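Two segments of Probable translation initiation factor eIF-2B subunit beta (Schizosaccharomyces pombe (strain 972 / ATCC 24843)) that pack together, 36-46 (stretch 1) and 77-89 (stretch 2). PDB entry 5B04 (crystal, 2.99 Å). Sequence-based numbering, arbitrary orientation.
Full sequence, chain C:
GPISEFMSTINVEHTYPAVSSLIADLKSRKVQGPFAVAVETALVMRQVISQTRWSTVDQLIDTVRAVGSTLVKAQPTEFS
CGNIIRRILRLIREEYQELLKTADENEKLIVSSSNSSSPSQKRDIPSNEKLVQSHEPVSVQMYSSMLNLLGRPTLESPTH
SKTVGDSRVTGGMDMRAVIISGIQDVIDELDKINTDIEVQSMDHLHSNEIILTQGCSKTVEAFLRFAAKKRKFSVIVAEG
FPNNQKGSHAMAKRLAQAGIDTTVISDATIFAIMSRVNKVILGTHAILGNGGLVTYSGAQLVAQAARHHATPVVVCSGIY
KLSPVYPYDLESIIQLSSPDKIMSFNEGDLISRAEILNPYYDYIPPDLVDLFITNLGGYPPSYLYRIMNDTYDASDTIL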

# COMPACT_ATOMS: atom_id res chain seq x y z
N ALA C 36 17.76 29.84 -9.10
CA ALA C 36 18.06 31.23 -9.45
C ALA C 36 18.82 31.93 -8.32
O ALA C 36 19.81 32.61 -8.56
N VAL C 37 18.34 31.75 -7.09
CA VAL C 37 18.97 32.33 -5.92
C VAL C 37 20.40 31.81 -5.75
O VAL C 37 21.32 32.58 -5.47
N ALA C 38 20.57 30.51 -5.93
CA ALA C 38 21.88 29.87 -5.78
C ALA C 38 22.91 30.45 -6.75
O ALA C 38 24.02 30.79 -6.36
N VAL C 39 22.52 30.55 -8.02
CA VAL C 39 23.42 31.05 -9.06
C VAL C 39 23.80 32.51 -8.81
O VAL C 39 24.98 32.85 -8.79
N GLU C 40 22.79 33.36 -8.61
CA GLU C 40 23.01 34.78 -8.40
C GLU C 40 23.85 35.06 -7.15
O GLU C 40 24.68 35.97 -7.14
N THR C 41 23.63 34.27 -6.10
CA THR C 41 24.42 34.40 -4.88
C THR C 41 25.89 34.08 -5.15
O THR C 41 26.78 34.82 -4.73
N ALA C 42 26.13 32.99 -5.88
CA ALA C 42 27.48 32.57 -6.21
C ALA C 42 28.19 33.60 -7.08
O ALA C 42 29.38 33.86 -6.92
N LEU C 43 27.45 34.19 -8.02
CA LEU C 43 28.00 35.22 -8.90
C LEU C 43 28.37 36.48 -8.13
O LEU C 43 29.44 37.05 -8.33
N VAL C 44 27.47 36.91 -7.24
CA VAL C 44 27.72 38.09 -6.41
C VAL C 44 28.94 37.86 -5.52
O VAL C 44 29.78 38.74 -5.38
N MET C 45 29.03 36.66 -4.95
CA MET C 45 30.17 36.30 -4.11
C MET C 45 31.47 36.32 -4.90
O MET C 45 32.53 36.60 -4.35
N ARG C 46 31.38 36.03 -6.19
CA ARG C 46 32.57 36.01 -7.04
C ARG C 46 33.14 37.41 -7.21
O ARG C 46 34.36 37.60 -7.14
N THR C 77 13.95 32.37 3.72
CA THR C 77 13.40 31.07 3.34
C THR C 77 13.91 30.59 1.98
O THR C 77 13.47 29.56 1.47
N GLU C 78 14.85 31.34 1.41
CA GLU C 78 15.55 30.89 0.21
C GLU C 78 16.90 30.32 0.63
O GLU C 78 17.95 30.92 0.40
N PHE C 79 16.85 29.14 1.25
CA PHE C 79 18.01 28.54 1.91
C PHE C 79 19.17 28.23 0.97
O PHE C 79 20.30 28.03 1.43
N SER C 80 18.90 28.20 -0.33
CA SER C 80 19.94 27.94 -1.32
C SER C 80 21.02 29.02 -1.28
O SER C 80 22.18 28.76 -1.57
N CYS C 81 20.62 30.24 -0.92
CA CYS C 81 21.56 31.35 -0.76
C CYS C 81 22.59 31.04 0.31
O CYS C 81 23.79 31.05 0.05
N GLY C 82 22.11 30.76 1.52
CA GLY C 82 22.97 30.46 2.65
C GLY C 82 23.84 29.25 2.41
O GLY C 82 24.97 29.18 2.89
N ASN C 83 23.32 28.28 1.65
CA ASN C 83 24.07 27.07 1.33
C ASN C 83 25.30 27.38 0.49
O ASN C 83 26.38 26.84 0.74
N ILE C 84 25.13 28.24 -0.51
CA ILE C 84 26.24 28.66 -1.36
C ILE C 84 27.30 29.38 -0.53
O ILE C 84 28.50 29.16 -0.72
N ILE C 85 26.85 30.21 0.41
CA ILE C 85 27.75 30.91 1.31
C ILE C 85 28.59 29.92 2.12
O ILE C 85 29.80 30.07 2.23
N ARG C 86 27.92 28.91 2.67
CA ARG C 86 28.59 27.90 3.49
C ARG C 86 29.60 27.09 2.69
O ARG C 86 30.63 26.68 3.22
N ARG C 87 29.30 26.86 1.42
CA ARG C 87 30.21 26.13 0.54
C ARG C 87 31.50 26.91 0.32
O ARG C 87 32.60 26.37 0.44
N ILE C 88 31.35 28.19 0.00
CA ILE C 88 32.49 29.06 -0.26
C ILE C 88 33.35 29.25 0.99
O ILE C 88 34.57 29.33 0.90
N LEU C 89 32.70 29.30 2.15
CA LEU C 89 33.42 29.43 3.41
C LEU C 89 34.30 28.21 3.68
O LEU C 89 35.43 28.34 4.14

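The two helices run in roughly the same direction, 38° apart, and their axes approach to 7.8 Å. The contact is mostly apolar.

Thr-77 does not reach stretch 1. Glu-78 points toward it with chi1 m and chi2 m. Its OE2 lies 3.6 Å from Val-37 CG2, while its OE1 is hydrogen-bonded elsewhere in the structure. Phe-79 points away.

Ser-80 points in with chi1 p, where the helices come close: its CA is 5.2 Å from the CA of Ala-38. The side chains there are small, and Ser-80 CB lies 4.1 Å from Ala-38 CB. Ser-80 OG sits 3.4 Å from Val-37 CG1, which belongs to a t rotamer. Cys-81, chi1 t, packs its CB 3.5 Å from the same Val-37 CG1. Its SG is 3.2 Å from Thr-41 OG1. Thr-41 OG1, on an m rotamer, donates a hydrogen bond to Val-37 O at 2.9 Å within its own helix.

Gly-82 and Asn-83 make no contact. Ile-84 (m, m) points in and spans one helical turn: CG1 is 4.0 Å from Ala-38 CB, and CG2 is 3.8 Å from Ala-42 CB. Ile-85 (m, m) leaves the backbone sideways, but its end comes nearer. Its CD1 meets Thr-41 CG2 at 3.9 Å and Met-45 SD at 3.8 Å.

Arg-86 and Arg-87 stay out of reach. Ile-88 (m, t) points in, its CD1 3.6 Å from Met-45 CB.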

# COMPACT_ATOMS: atom_id res chain seq x y z
CB ALA C 36 16.78 31.98 -9.78
CB VAL C 37 18.15 32.05 -4.64
CG1 VAL C 37 18.97 32.35 -3.40
CG2 VAL C 37 16.87 32.86 -4.64
CB ALA C 38 21.77 28.37 -5.96
CB VAL C 39 22.78 30.93 -10.46
CG1 VAL C 39 23.67 31.59 -11.50
CG2 VAL C 39 22.54 29.47 -10.80
CB GLU C 40 21.68 35.52 -8.30
CG GLU C 40 21.03 35.80 -9.64
CD GLU C 40 21.83 36.78 -10.48
OE1 GLU C 40 22.20 37.85 -9.96
OE2 GLU C 40 22.09 36.48 -11.67
CB THR C 41 23.89 33.47 -3.77
OG1 THR C 41 22.61 33.94 -3.32
CG2 THR C 41 24.85 33.44 -2.59
CB ALA C 42 27.46 31.22 -6.91
CB LEU C 43 27.00 35.56 -10.01
CG LEU C 43 26.77 34.50 -11.08
CD1 LEU C 43 25.67 34.94 -12.03
CD2 LEU C 43 28.06 34.24 -11.84
CB VAL C 44 26.49 38.43 -5.54
CG1 VAL C 44 26.87 39.38 -4.42
CG2 VAL C 44 25.39 39.03 -6.41
CB MET C 45 29.96 34.92 -3.49
CG MET C 45 28.97 34.89 -2.34
SD MET C 45 29.34 36.08 -1.04
CE MET C 45 28.18 37.38 -1.43
CB ARG C 46 32.25 35.40 -8.40
CG ARG C 46 33.47 35.12 -9.25
CD ARG C 46 33.08 34.53 -10.59
NE ARG C 46 32.18 35.41 -11.32
CZ ARG C 46 31.56 35.08 -12.45
NH1 ARG C 46 31.75 33.88 -12.99
NH2 ARG C 46 30.75 35.95 -13.04
CB THR C 77 11.86 31.10 3.31
OG1 THR C 77 11.41 32.21 2.52
CG2 THR C 77 11.31 31.23 4.72
CB GLU C 78 15.73 32.04 -0.79
CG GLU C 78 14.43 32.61 -1.32
CD GLU C 78 13.85 31.79 -2.47
OE1 GLU C 78 12.74 32.12 -2.94
OE2 GLU C 78 14.51 30.82 -2.90
CB PHE C 79 17.58 27.26 2.63
CG PHE C 79 16.41 27.44 3.54
CD1 PHE C 79 15.11 27.27 3.07
CD2 PHE C 79 16.59 27.78 4.87
CE1 PHE C 79 14.03 27.44 3.91
CE2 PHE C 79 15.51 27.94 5.72
CZ PHE C 79 14.22 27.77 5.23
CB SER C 80 19.33 27.85 -2.72
OG SER C 80 18.53 28.98 -3.01
CB CYS C 81 20.82 32.64 -0.41
SG CYS C 81 21.89 34.08 -0.19
CB ASN C 83 23.17 26.07 0.61
CG ASN C 83 22.08 25.51 1.50
OD1 ASN C 83 22.17 25.60 2.73
ND2 ASN C 83 21.06 24.93 0.89
CB ILE C 84 25.76 29.58 -2.50
CG1 ILE C 84 24.81 28.83 -3.43
CG2 ILE C 84 26.94 30.13 -3.28
CD1 ILE C 84 25.41 27.56 -4.00
CB ILE C 85 26.98 31.83 2.29
CG1 ILE C 85 26.11 32.82 1.52
CG2 ILE C 85 27.94 32.56 3.21
CD1 ILE C 85 26.90 33.79 0.66
CB ARG C 86 27.56 26.97 4.13
CG ARG C 86 26.64 27.65 5.13
CD ARG C 86 25.64 26.66 5.71
NE ARG C 86 24.71 27.30 6.64
CZ ARG C 86 23.50 27.75 6.30
NH1 ARG C 86 23.08 27.62 5.05
NH2 ARG C 86 22.73 28.32 7.20
CB ARG C 87 29.56 25.83 -0.80
CG ARG C 87 28.42 24.82 -0.74
CD ARG C 87 28.27 24.10 -2.07
NE ARG C 87 29.46 23.32 -2.39
CZ ARG C 87 29.62 22.65 -3.52
NH1 ARG C 87 28.67 22.65 -4.45
NH2 ARG C 87 30.74 21.96 -3.73
CB ILE C 88 32.03 30.43 -0.79
CG1 ILE C 88 31.18 30.25 -2.05
CG2 ILE C 88 33.22 31.33 -1.09
CD1 ILE C 88 30.60 31.52 -2.59
CB LEU C 89 32.44 29.65 4.57
CG LEU C 89 31.82 31.04 4.68
CD1 LEU C 89 30.88 31.11 5.87
CD2 LEU C 89 32.89 32.11 4.77